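Local coordinates for natterin-like protein (Lethenteron camtschaticum, PDB 5ZU4), which probably recognises glycans with a jacalin-like lectin domain and probably perforates membranes with an aerolysin-type pore-forming module, at residues H9-Q14 with T87-I92; G44-L49 with G58-S63; S63-E68 with R100-K105; P219-V224 with T303-T308. One frame throughout, in Å; residues are numbered along the deposited sequence.

How the contacts relate
Contacts 1, 2 and 3 gather in the jacalin-like lectin domain, and contact 4 lies in the aerolysin-type module on the opposite side of the chain's centre, with its own centre about 55 to 62 Å from theirs. Contacts 2 and 3 share S63, their centres are about 11 Å apart, and both use the sheet of strands 42-49 and 65-68. Contact 3 meets contact 1 through neighbouring strands 89-96 and 101-105, where I92 N probably bonds to A104 O (3.0 Å). Along the chain, contact 2 falls between the segments of contact 1, contact 3 alternates with them, and contact 4 follows. The probable recognition and pore-forming functions thus occupy separate regions of an elongated molecule.

Contact 1 (H9-Q14 with T87-I92); sequences HIIGGQ and TRLGAI
T87 O, which faces G13 CA at 3.7 Å, is held by a bond of 2.7 Å from R88 NE. The contact lies at one end of the beta-prism of the jacalin-like lectin domain, where the glycine-rich turn after strand 6-12 meets the start of strand 89-96. The R88 donor sits above the carbonyl plane of T87, 54° out of it, while T87 O lies close to the guanidinium plane. NH1 of the same arginine forms a salt bridge with D134, so a long, branched cation suits a place where a carbonyl and a carboxylate must be reached together. A bound glycerol, probably from the crystallisation liquor, lies about 4 Å from this side chain, and jacalin-type lectins generally build their sugar pocket from such loops, so a role in recognition is possible but unproven.

Glycine suits both G12 and G13. At G12 the phi of 130° would press a CB against I11 O, and R88 O is also near, 3.4 Å from G12 CA in a CA-H...O contact; at G13, T87 O sits where a side chain would begin. On the strand side of the turn, L89 has CG anti to its backbone N (chi1 179°), which carries its branched end toward I11 on strand 6-12, in a different sheet. There the two cross at about a right angle, L89 CD1 touching I11 CG2 at 3.7 Å.

Contact 2 (G44-L49 with G58-S63); sequences GVQVWL and GAMDSS
G44 and G58 face each other as an antiparallel non-hydrogen-bonded pair, their CA atoms 4.2 Å apart. This is the end of a Greek-key sheet of the jacalin-like beta-prism: strand 54-58 finishes beside strand 42-49, and segment 58-63 then crosses the end of the sheet on its way to strand 65-68, at the far edge.

The backbone contacts explain the two glycines. A59 O presses on G44, 3.2 Å from G44 CA in a CA-H...O contact; G44 N is equally near this oxygen but too poorly angled for a hydrogen bond. A side chain on G44 would start where A59 O already sits. G58 has a positive phi of 68°, a conformation that glycine adopts easily, and its CA lies directly against G44.

The apolar contacts belong to M60, whose flexible thioether can follow the uneven backbone surface. CG stands beside the backbone N (chi1 -64°), and further bends at chi2 and chi3 fold the chain down onto strand 42-49. SD rests 3.5 Å from G44 C, and CE reaches 3.9 Å from Q46 CB. S34 and S36 of the neighbouring strand 30-37 also touch M60. Q46 stretches out from its CB toward R54 and T56 on strand 54-58.

Polar bonds shape the rest of the crossing. S63 OG is bonded to V37 O. D61 closes an Asx turn, its short side chain reaching forward so that OD1, through its anti lone pair, accepts from S63 N at 2.8 Å.

Contact 3 (S63-E68 with R100-K105); sequences SAKEFE and REFFAK
E68 O accepts a hydrogen bond of 2.6 Å from R100 NH2, near the guanidinium plane but at a bent N-H...O angle of 134°. The same NH2 forms a salt bridge with E73, so arginine suits this place at the contact's margin by serving a carbonyl and a carboxylate at once. At the other end K65 NZ makes only a weak bond, 3.5 Å, to F103 O. E101 pairs with K93.

Strands 65-68 and 101-105 are outer strands of two different sheets of the beta-prism; their axes pass 8.0 Å apart. Backbone bonds stay within each sheet: K65 and F67 bond to V35 and L33, F102 and A104 to F94 and I92. Phenylalanine suits the gap because F67 and F102, with CG anti to the backbone N (chi1 -170° in F67), send flat apolar rings into it. The far end of the F67 ring, CZ and CE2, sits over one face of the R100 guanidinium near its rim, the planes inclined by 54°, so the two do not stack. F67 CB meets F102 CD1 at 3.6 Å.

Aromatic packing thus joins the two sheets here, with the arginine closing one end.

Contact 4 (P219-V224 with T303-T308); sequences PEVMEV and TYTKMT
T303 OG1 donates a hydrogen bond of 2.7 Å to E220 OE2, meeting it nearly along the C-O axis. The hydroxyl is anti to the backbone N of T303 (chi1 -156°), and the bend of E220 at chi2 (-68°) brings OE2 to the hydroxyl; the two side chains cross at about a right angle. K196 forms a salt bridge with the same oxygen, so OE2 is gripped by two residues, and K196 also bonds weakly to T303 OG1; the negative charge is probably steadied there. Threonine suits the site because its methyl serves a second purpose: T303 CG2 lies 4.3 Å from V221 CG2.

Y304 leaves the backbone away from segment 219-224, and its ring packs on I194 and I268. Here strand 290-313, one of the long strands of the aerolysin-type ETX/MTX2 module, runs roughly alongside strand 213-223, which folds back into a hairpin with strand 228-232. In relatives, a hairpin lying against such long strands swings out and extends to form the transmembrane barrel, and this one may be its counterpart.

T305 CG2 touches V221 CG1 at 3.9 Å, with F228 against both residues, while T305 OG1 donates to K306 O at 2.9 Å and is also bonded to G269 N. T308 ends the segment with a loose contact, its CG2 4.3 Å from E223 OE1, which lattice neighbours of both residues may influence.

Contact 1 (H9-Q14 with T87-I92)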
loop_
_atom_site.group_PDB
_atom_site.type_symbol
_atom_site.label_atom_id
_atom_site.label_comp_id
_atom_site.label_asym_id
_atom_site.label_seq_id
_atom_site.Cartn_x
_atom_site.Cartn_y
_atom_site.Cartn_z
ATOM N N HIS B 9 -26.484 10.316 25.944
ATOM C CA HIS B 9 -27.524 9.952 26.900
ATOM C C HIS B 9 -26.895 9.978 28.316
ATOM O O HIS B 9 -26.126 9.092 28.693
ATOM C CB HIS B 9 -28.052 8.566 26.539
ATOM C CG HIS B 9 -29.289 8.162 27.279
ATOM N ND1 HIS B 9 -30.229 7.310 26.739
ATOM C CD2 HIS B 9 -29.741 8.487 28.513
ATOM C CE1 HIS B 9 -31.201 7.123 27.614
ATOM N NE2 HIS B 9 -30.930 7.830 28.696
ATOM N N ILE B 10 -27.207 11.023 29.076
ATOM C CA ILE B 10 -26.608 11.256 30.403
ATOM C C ILE B 10 -27.446 10.572 31.503
ATOM O O ILE B 10 -28.669 10.605 31.456
ATOM C CB ILE B 10 -26.495 12.777 30.667
ATOM C CG1 ILE B 10 -25.617 13.408 29.579
ATOM C CG2 ILE B 10 -25.949 13.049 32.069
ATOM C CD1 ILE B 10 -25.402 14.906 29.714
ATOM N N ILE B 11 -26.785 9.949 32.472
ATOM C CA ILE B 11 -27.460 9.234 33.571
ATOM C C ILE B 11 -26.965 9.680 34.959
ATOM O O ILE B 11 -25.771 9.903 35.143
ATOM C CB ILE B 11 -27.318 7.694 33.413
ATOM C CG1 ILE B 11 -28.602 7.105 32.857
ATOM C CG2 ILE B 11 -27.086 6.964 34.746
ATOM C CD1 ILE B 11 -28.968 7.588 31.489
ATOM N N GLY B 12 -27.906 9.744 35.918
ATOM C CA GLY B 12 -27.648 10.079 37.324
ATOM C C GLY B 12 -28.572 11.163 37.879
ATOM O O GLY B 12 -29.726 11.277 37.479
ATOM N N GLY B 13 -28.048 11.978 38.793
ATOM C CA GLY B 13 -28.828 13.048 39.438
ATOM C C GLY B 13 -28.750 14.436 38.802
ATOM O O GLY B 13 -28.077 14.642 37.777
ATOM N N GLN B 14 -29.430 15.386 39.449
ATOM C CA GLN B 14 -29.482 16.787 39.005
ATOM C C GLN B 14 -28.373 17.643 39.643
ATOM O O GLN B 14 -28.186 18.799 39.250
ATOM C CB GLN B 14 -30.853 17.424 39.305
ATOM C CG GLN B 14 -32.075 16.530 39.130
ATOM C CD GLN B 14 -32.144 15.887 37.766
ATOM O OE1 GLN B 14 -32.425 16.559 36.786
ATOM N NE2 GLN B 14 -31.900 14.576 37.693
ATOM N N THR B 87 -29.662 10.041 42.348
ATOM C CA THR B 87 -28.879 11.191 42.786
ATOM C C THR B 87 -27.407 11.138 42.390
ATOM O O THR B 87 -26.741 12.174 42.425
ATOM C CB THR B 87 -28.965 11.356 44.327
ATOM O OG1 THR B 87 -28.212 10.320 44.987
ATOM C CG2 THR B 87 -30.449 11.334 44.790
ATOM N N ARG B 88 -26.887 9.956 42.054
ATOM C CA ARG B 88 -25.524 9.830 41.553
ATOM C C ARG B 88 -25.463 8.910 40.338
ATOM O O ARG B 88 -26.459 8.324 39.938
ATOM C CB ARG B 88 -24.551 9.341 42.636
ATOM C CG ARG B 88 -24.514 10.172 43.908
ATOM C CD ARG B 88 -23.936 11.571 43.710
ATOM N NE ARG B 88 -24.840 12.570 44.284
ATOM C CZ ARG B 88 -24.747 13.102 45.501
ATOM N NH1 ARG B 88 -23.750 12.776 46.320
ATOM N NH2 ARG B 88 -25.662 13.989 45.901
ATOM N N LEU B 89 -24.292 8.855 39.717
ATOM C CA LEU B 89 -23.975 7.806 38.786
ATOM C C LEU B 89 -23.477 6.687 39.665
ATOM O O LEU B 89 -22.633 6.915 40.543
ATOM C CB LEU B 89 -22.882 8.248 37.818
ATOM C CG LEU B 89 -22.418 7.224 36.765
ATOM C CD1 LEU B 89 -23.522 7.002 35.741
ATOM C CD2 LEU B 89 -21.120 7.662 36.094
ATOM N N GLY B 90 -23.983 5.485 39.413
ATOM C CA GLY B 90 -23.640 4.278 40.199
ATOM C C GLY B 90 -22.642 3.306 39.584
ATOM O O GLY B 90 -21.827 2.714 40.312
ATOM N N ALA B 91 -22.706 3.119 38.258
ATOM C CA ALA B 91 -21.790 2.199 37.566
ATOM C C ALA B 91 -21.617 2.482 36.055
ATOM O O ALA B 91 -22.481 3.107 35.443
ATOM C CB ALA B 91 -22.267 0.769 37.771
ATOM N N ILE B 92 -20.498 1.996 35.491
ATOM C CA ILE B 92 -20.195 2.033 34.058
ATOM C C ILE B 92 -19.767 0.630 33.624
ATOM O O ILE B 92 -18.917 0.014 34.257
ATOM C CB ILE B 92 -19.040 3.018 33.730
ATOM C CG1 ILE B 92 -19.393 4.457 34.144
ATOM C CG2 ILE B 92 -18.720 3.003 32.235
ATOM C CD1 ILE B 92 -18.193 5.366 34.320
#

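Contact 2 (G44-L49 with G58-S63)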
loop_
_atom_site.group_PDB
_atom_site.type_symbol
_atom_site.label_atom_id
_atom_site.label_comp_id
_atom_site.label_asym_id
_atom_site.label_seq_id
_atom_site.Cartn_x
_atom_site.Cartn_y
_atom_site.Cartn_z
ATOM N N GLY B 44 -15.092 9.571 41.094
ATOM C CA GLY B 44 -14.340 10.310 40.081
ATOM C C GLY B 44 -14.050 9.545 38.798
ATOM O O GLY B 44 -13.996 8.303 38.767
ATOM N N VAL B 45 -13.877 10.310 37.729
ATOM C CA VAL B 45 -13.402 9.782 36.471
ATOM C C VAL B 45 -12.198 10.597 36.034
ATOM O O VAL B 45 -12.233 11.828 36.102
ATOM C CB VAL B 45 -14.477 9.869 35.382
ATOM C CG1 VAL B 45 -13.984 9.175 34.147
ATOM C CG2 VAL B 45 -15.764 9.202 35.829
ATOM N N GLN B 46 -11.142 9.905 35.602
ATOM C CA GLN B 46 -10.076 10.512 34.777
ATOM C C GLN B 46 -10.160 9.996 33.315
ATOM O O GLN B 46 -10.269 8.782 33.051
ATOM C CB GLN B 46 -8.687 10.240 35.381
ATOM C CG GLN B 46 -7.550 11.032 34.763
ATOM C CD GLN B 46 -6.262 10.974 35.579
ATOM O OE1 GLN B 46 -6.056 10.088 36.429
ATOM N NE2 GLN B 46 -5.374 11.918 35.308
ATOM N N VAL B 47 -10.091 10.932 32.373
ATOM C CA VAL B 47 -10.350 10.654 30.961
ATOM C C VAL B 47 -9.225 11.203 30.089
ATOM O O VAL B 47 -8.901 12.392 30.184
ATOM C CB VAL B 47 -11.673 11.302 30.538
ATOM C CG1 VAL B 47 -12.090 10.815 29.156
ATOM C CG2 VAL B 47 -12.763 10.946 31.525
ATOM N N TRP B 48 -8.656 10.349 29.233
ATOM C CA TRP B 48 -7.634 10.759 28.276
ATOM C C TRP B 48 -8.196 10.671 26.840
ATOM O O TRP B 48 -8.850 9.692 26.479
ATOM C CB TRP B 48 -6.416 9.835 28.327
ATOM C CG TRP B 48 -5.543 9.756 29.578
ATOM C CD1 TRP B 48 -4.220 10.118 29.667
ATOM C CD2 TRP B 48 -5.874 9.179 30.850
ATOM N NE1 TRP B 48 -3.726 9.843 30.918
ATOM C CE2 TRP B 48 -4.714 9.253 31.659
ATOM C CE3 TRP B 48 -7.032 8.612 31.390
ATOM C CZ2 TRP B 48 -4.691 8.789 32.976
ATOM C CZ3 TRP B 48 -7.009 8.154 32.690
ATOM C CH2 TRP B 48 -5.847 8.245 33.474
ATOM N N LEU B 49 -7.898 11.663 26.014
ATOM C CA LEU B 49 -8.206 11.608 24.578
ATOM C C LEU B 49 -6.955 11.392 23.732
ATOM O O LEU B 49 -5.841 11.578 24.195
ATOM C CB LEU B 49 -8.912 12.878 24.122
ATOM C CG LEU B 49 -10.229 13.212 24.816
ATOM C CD1 LEU B 49 -10.820 14.481 24.227
ATOM C CD2 LEU B 49 -11.237 12.095 24.745
ATOM N N GLY B 58 -14.914 14.996 39.454
ATOM C CA GLY B 58 -15.160 14.406 40.776
ATOM C C GLY B 58 -13.811 14.290 41.489
ATOM O O GLY B 58 -12.955 15.167 41.330
ATOM N N ALA B 59 -13.589 13.209 42.239
ATOM C CA ALA B 59 -12.300 13.002 42.896
ATOM C C ALA B 59 -11.850 11.555 42.780
ATOM O O ALA B 59 -12.672 10.650 42.819
ATOM C CB ALA B 59 -12.366 13.429 44.368
ATOM N N MET B 60 -10.532 11.370 42.676
ATOM C CA MET B 60 -9.915 10.082 42.421
ATOM C C MET B 60 -9.126 9.648 43.660
ATOM O O MET B 60 -8.095 10.250 44.004
ATOM C CB MET B 60 -8.963 10.172 41.211
ATOM C CG MET B 60 -9.630 10.489 39.876
ATOM S SD MET B 60 -10.645 9.133 39.239
ATOM C CE MET B 60 -9.398 8.042 38.553
ATOM N N ASP B 61 -9.644 8.612 44.322
ATOM C CA ASP B 61 -8.933 7.849 45.362
ATOM C C ASP B 61 -8.182 6.668 44.692
ATOM O O ASP B 61 -8.110 6.604 43.460
ATOM C CB ASP B 61 -9.929 7.370 46.436
ATOM C CG ASP B 61 -11.068 6.530 45.859
ATOM O OD1 ASP B 61 -10.788 5.463 45.251
ATOM O OD2 ASP B 61 -12.243 6.954 46.001
ATOM N N SER B 62 -7.625 5.749 45.487
ATOM C CA SER B 62 -6.908 4.583 44.949
ATOM C C SER B 62 -7.730 3.256 44.908
ATOM O O SER B 62 -7.154 2.165 44.808
ATOM C CB SER B 62 -5.565 4.407 45.672
ATOM O OG SER B 62 -5.767 4.261 47.063
ATOM N N SER B 63 -9.063 3.348 44.903
ATOM C CA SER B 63 -9.883 2.258 44.326
ATOM C C SER B 63 -9.955 2.322 42.755
ATOM O O SER B 63 -10.758 1.614 42.152
ATOM C CB SER B 63 -11.295 2.228 44.953
ATOM O OG SER B 63 -12.193 3.145 44.335
#

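Contact 3 (S63-E68 with R100-K105)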
loop_
_atom_site.group_PDB
_atom_site.type_symbol
_atom_site.label_atom_id
_atom_site.label_comp_id
_atom_site.label_asym_id
_atom_site.label_seq_id
_atom_site.Cartn_x
_atom_site.Cartn_y
_atom_site.Cartn_z
ATOM N N SER B 63 -9.063 3.348 44.903
ATOM C CA SER B 63 -9.883 2.258 44.326
ATOM C C SER B 63 -9.955 2.322 42.755
ATOM O O SER B 63 -10.758 1.614 42.152
ATOM C CB SER B 63 -11.295 2.228 44.953
ATOM O OG SER B 63 -12.193 3.145 44.335
ATOM N N ALA B 64 -9.087 3.128 42.121
ATOM C CA ALA B 64 -9.152 3.471 40.690
ATOM C C ALA B 64 -8.888 2.283 39.784
ATOM O O ALA B 64 -7.825 1.663 39.863
ATOM C CB ALA B 64 -8.146 4.578 40.363
ATOM N N LYS B 65 -9.853 1.986 38.918
ATOM C CA LYS B 65 -9.737 0.915 37.941
ATOM C C LYS B 65 -9.653 1.573 36.537
ATOM O O LYS B 65 -10.408 2.500 36.229
ATOM C CB LYS B 65 -10.948 -0.015 38.092
ATOM C CG LYS B 65 -10.642 -1.507 38.023
ATOM C CD LYS B 65 -11.917 -2.332 37.790
ATOM C CE LYS B 65 -11.615 -3.762 37.343
ATOM N NZ LYS B 65 -12.498 -4.188 36.216
ATOM N N GLU B 66 -8.724 1.112 35.703
ATOM C CA GLU B 66 -8.427 1.741 34.406
ATOM C C GLU B 66 -8.764 0.841 33.232
ATOM O O GLU B 66 -8.836 -0.376 33.379
ATOM C CB GLU B 66 -6.937 2.051 34.279
ATOM C CG GLU B 66 -6.380 3.081 35.242
ATOM C CD GLU B 66 -4.990 3.523 34.835
ATOM O OE1 GLU B 66 -4.279 2.711 34.197
ATOM O OE2 GLU B 66 -4.615 4.685 35.129
ATOM N N PHE B 67 -8.922 1.457 32.058
ATOM C CA PHE B 67 -8.987 0.729 30.792
ATOM C C PHE B 67 -8.404 1.601 29.684
ATOM O O PHE B 67 -8.893 2.694 29.464
ATOM C CB PHE B 67 -10.434 0.351 30.445
ATOM C CG PHE B 67 -10.544 -0.595 29.276
ATOM C CD1 PHE B 67 -10.540 -0.110 27.961
ATOM C CD2 PHE B 67 -10.633 -1.977 29.488
ATOM C CE1 PHE B 67 -10.623 -0.992 26.884
ATOM C CE2 PHE B 67 -10.709 -2.863 28.418
ATOM C CZ PHE B 67 -10.702 -2.371 27.109
ATOM N N GLU B 68 -7.370 1.111 28.997
ATOM C CA GLU B 68 -6.804 1.781 27.834
ATOM C C GLU B 68 -7.222 1.029 26.570
ATOM O O GLU B 68 -7.022 -0.199 26.459
ATOM C CB GLU B 68 -5.279 1.861 27.927
ATOM C CG GLU B 68 -4.586 2.523 26.722
ATOM C CD GLU B 68 -3.286 3.253 27.078
ATOM O OE1 GLU B 68 -2.532 2.786 27.963
ATOM O OE2 GLU B 68 -3.018 4.312 26.473
ATOM N N ARG B 100 -13.173 -7.195 25.000
ATOM C CA ARG B 100 -12.573 -6.838 26.282
ATOM C C ARG B 100 -13.624 -6.090 27.089
ATOM O O ARG B 100 -14.447 -5.367 26.525
ATOM C CB ARG B 100 -11.314 -5.982 26.117
ATOM C CG ARG B 100 -10.127 -6.697 25.462
ATOM C CD ARG B 100 -8.784 -6.089 25.873
ATOM N NE ARG B 100 -8.699 -4.650 25.592
ATOM C CZ ARG B 100 -7.754 -3.821 26.050
ATOM N NH1 ARG B 100 -6.776 -4.258 26.840
ATOM N NH2 ARG B 100 -7.773 -2.531 25.707
ATOM N N GLU B 101 -13.590 -6.271 28.406
ATOM C CA GLU B 101 -14.668 -5.835 29.281
ATOM C C GLU B 101 -14.125 -4.877 30.354
ATOM O O GLU B 101 -12.973 -4.997 30.808
ATOM C CB GLU B 101 -15.349 -7.064 29.883
ATOM C CG GLU B 101 -16.768 -6.817 30.381
ATOM C CD GLU B 101 -17.530 -8.101 30.764
ATOM O OE1 GLU B 101 -17.579 -9.084 29.957
ATOM O OE2 GLU B 101 -18.102 -8.109 31.887
ATOM N N PHE B 102 -14.939 -3.888 30.717
ATOM C CA PHE B 102 -14.574 -2.942 31.781
ATOM C C PHE B 102 -15.806 -2.656 32.594
ATOM O O PHE B 102 -16.826 -2.307 32.018
ATOM C CB PHE B 102 -14.036 -1.630 31.225
ATOM C CG PHE B 102 -13.751 -0.614 32.290
ATOM C CD1 PHE B 102 -12.625 -0.738 33.100
ATOM C CD2 PHE B 102 -14.633 0.433 32.531
ATOM C CE1 PHE B 102 -12.364 0.195 34.098
ATOM C CE2 PHE B 102 -14.392 1.352 33.535
ATOM C CZ PHE B 102 -13.255 1.236 34.319
ATOM N N PHE B 103 -15.703 -2.782 33.920
ATOM C CA PHE B 103 -16.870 -2.690 34.808
ATOM C C PHE B 103 -16.437 -2.035 36.108
ATOM O O PHE B 103 -15.505 -2.504 36.744
ATOM C CB PHE B 103 -17.463 -4.094 35.023
ATOM C CG PHE B 103 -18.812 -4.131 35.725
ATOM C CD1 PHE B 103 -19.756 -3.101 35.602
ATOM C CD2 PHE B 103 -19.157 -5.254 36.490
ATOM C CE1 PHE B 103 -20.983 -3.180 36.247
ATOM C CE2 PHE B 103 -20.385 -5.337 37.136
ATOM C CZ PHE B 103 -21.305 -4.299 37.012
ATOM N N ALA B 104 -17.065 -0.907 36.453
ATOM C CA ALA B 104 -16.757 -0.166 37.685
ATOM C C ALA B 104 -18.067 0.225 38.337
ATOM O O ALA B 104 -18.888 0.877 37.701
ATOM C CB ALA B 104 -15.927 1.075 37.391
ATOM N N LYS B 105 -18.231 -0.161 39.606
ATOM C CA LYS B 105 -19.532 -0.151 40.325
ATOM C C LYS B 105 -19.366 0.328 41.772
ATOM O O LYS B 105 -18.284 0.187 42.373
ATOM C CB LYS B 105 -20.156 -1.560 40.366
ATOM C CG LYS B 105 -19.121 -2.666 40.596
ATOM C CD LYS B 105 -19.583 -3.865 41.405
ATOM C CE LYS B 105 -20.967 -4.374 41.060
ATOM N NZ LYS B 105 -21.028 -5.821 41.422
#

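Contact 4 (P219-V224 with T303-T308)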
loop_
_atom_site.group_PDB
_atom_site.type_symbol
_atom_site.label_atom_id
_atom_site.label_comp_id
_atom_site.label_asym_id
_atom_site.label_seq_id
_atom_site.Cartn_x
_atom_site.Cartn_y
_atom_site.Cartn_z
ATOM N N PRO B 219 1.368 16.890 -5.051
ATOM C CA PRO B 219 2.484 17.639 -5.617
ATOM C C PRO B 219 3.208 16.866 -6.701
ATOM O O PRO B 219 3.600 15.703 -6.463
ATOM C CB PRO B 219 3.396 17.836 -4.422
ATOM C CG PRO B 219 2.453 17.887 -3.270
ATOM C CD PRO B 219 1.438 16.857 -3.584
ATOM N N GLU B 220 3.316 17.490 -7.883
ATOM C CA GLU B 220 4.142 17.016 -8.977
ATOM C C GLU B 220 5.185 18.083 -9.331
ATOM O O GLU B 220 5.148 19.215 -8.824
ATOM C CB GLU B 220 3.290 16.665 -10.210
ATOM C CG GLU B 220 2.184 15.620 -10.022
ATOM C CD GLU B 220 2.664 14.178 -9.746
ATOM O OE1 GLU B 220 1.809 13.264 -9.822
ATOM O OE2 GLU B 220 3.855 13.919 -9.432
ATOM N N VAL B 221 6.114 17.722 -10.208
ATOM C CA VAL B 221 7.155 18.642 -10.673
ATOM C C VAL B 221 7.030 18.961 -12.188
ATOM O O VAL B 221 6.961 18.072 -13.017
ATOM C CB VAL B 221 8.553 18.090 -10.292
ATOM C CG1 VAL B 221 9.660 18.648 -11.171
ATOM C CG2 VAL B 221 8.841 18.389 -8.839
ATOM N N MET B 222 7.054 20.244 -12.529
ATOM C CA MET B 222 6.989 20.687 -13.926
ATOM C C MET B 222 8.319 21.287 -14.377
ATOM O O MET B 222 8.824 22.234 -13.761
ATOM C CB MET B 222 5.907 21.747 -14.057
ATOM C CG MET B 222 5.565 22.090 -15.498
ATOM S SD MET B 222 3.922 22.819 -15.609
ATOM C CE MET B 222 2.894 21.375 -15.261
ATOM N N GLU B 223 8.890 20.737 -15.440
ATOM C CA GLU B 223 10.071 21.343 -16.051
ATOM C C GLU B 223 9.595 22.493 -16.937
ATOM O O GLU B 223 8.786 22.283 -17.847
ATOM C CB GLU B 223 10.887 20.321 -16.867
ATOM C CG GLU B 223 12.253 20.846 -17.323
ATOM C CD GLU B 223 13.085 19.805 -18.059
ATOM O OE1 GLU B 223 12.586 19.206 -19.040
ATOM O OE2 GLU B 223 14.248 19.592 -17.666
ATOM N N VAL B 224 10.073 23.701 -16.653
ATOM C CA VAL B 224 9.873 24.841 -17.552
ATOM C C VAL B 224 11.233 25.250 -18.118
ATOM O O VAL B 224 12.250 24.614 -17.799
ATOM C CB VAL B 224 9.149 26.001 -16.854
ATOM C CG1 VAL B 224 7.734 25.570 -16.518
ATOM C CG2 VAL B 224 9.878 26.470 -15.591
ATOM N N THR B 303 8.535 11.851 -6.225
ATOM C CA THR B 303 8.086 11.898 -7.599
ATOM C C THR B 303 9.230 11.998 -8.561
ATOM O O THR B 303 10.375 12.139 -8.157
ATOM C CB THR B 303 7.044 13.019 -7.793
ATOM O OG1 THR B 303 6.230 12.708 -8.926
ATOM C CG2 THR B 303 7.690 14.371 -7.949
ATOM N N TYR B 304 8.895 11.859 -9.836
ATOM C CA TYR B 304 9.863 11.866 -10.898
ATOM C C TYR B 304 9.368 12.796 -11.983
ATOM O O TYR B 304 8.191 12.977 -12.137
ATOM C CB TYR B 304 10.044 10.472 -11.470
ATOM C CG TYR B 304 10.802 9.551 -10.569
ATOM C CD1 TYR B 304 10.159 8.886 -9.541
ATOM C CD2 TYR B 304 12.183 9.343 -10.743
ATOM C CE1 TYR B 304 10.848 8.065 -8.692
ATOM C CE2 TYR B 304 12.893 8.494 -9.904
ATOM C CZ TYR B 304 12.222 7.861 -8.858
ATOM O OH TYR B 304 12.902 7.002 -7.985
ATOM N N THR B 305 10.294 13.358 -12.737
ATOM C CA THR B 305 9.982 14.051 -13.974
ATOM C C THR B 305 9.814 12.971 -15.041
ATOM O O THR B 305 9.887 11.753 -14.769
ATOM C CB THR B 305 11.133 14.998 -14.424
ATOM O OG1 THR B 305 12.306 14.246 -14.746
ATOM C CG2 THR B 305 11.508 15.955 -13.359
ATOM N N LYS B 306 9.598 13.435 -16.259
ATOM C CA LYS B 306 9.658 12.586 -17.450
ATOM C C LYS B 306 11.106 12.364 -17.809
ATOM O O LYS B 306 11.979 13.107 -17.407
ATOM C CB LYS B 306 8.943 13.265 -18.641
ATOM C CG LYS B 306 7.460 13.580 -18.415
ATOM C CD LYS B 306 6.646 12.307 -18.172
ATOM C CE LYS B 306 5.189 12.638 -17.868
ATOM N NZ LYS B 306 4.506 11.503 -17.189
ATOM N N MET B 307 11.351 11.323 -18.574
ATOM C CA MET B 307 12.689 10.995 -18.985
ATOM C C MET B 307 13.103 11.939 -20.089
ATOM O O MET B 307 12.293 12.259 -20.932
ATOM C CB MET B 307 12.737 9.562 -19.529
ATOM C CG MET B 307 12.722 8.526 -18.430
ATOM S SD MET B 307 12.597 6.875 -19.067
ATOM C CE MET B 307 14.112 6.622 -19.918
ATOM N N THR B 308 14.384 12.297 -20.107
ATOM C CA THR B 308 14.972 13.131 -21.126
ATOM C C THR B 308 16.255 12.511 -21.614
ATOM O O THR B 308 16.681 11.479 -21.124
ATOM C CB THR B 308 15.234 14.563 -20.611
ATOM O OG1 THR B 308 16.102 14.523 -19.472
ATOM C CG2 THR B 308 13.898 15.237 -20.218
#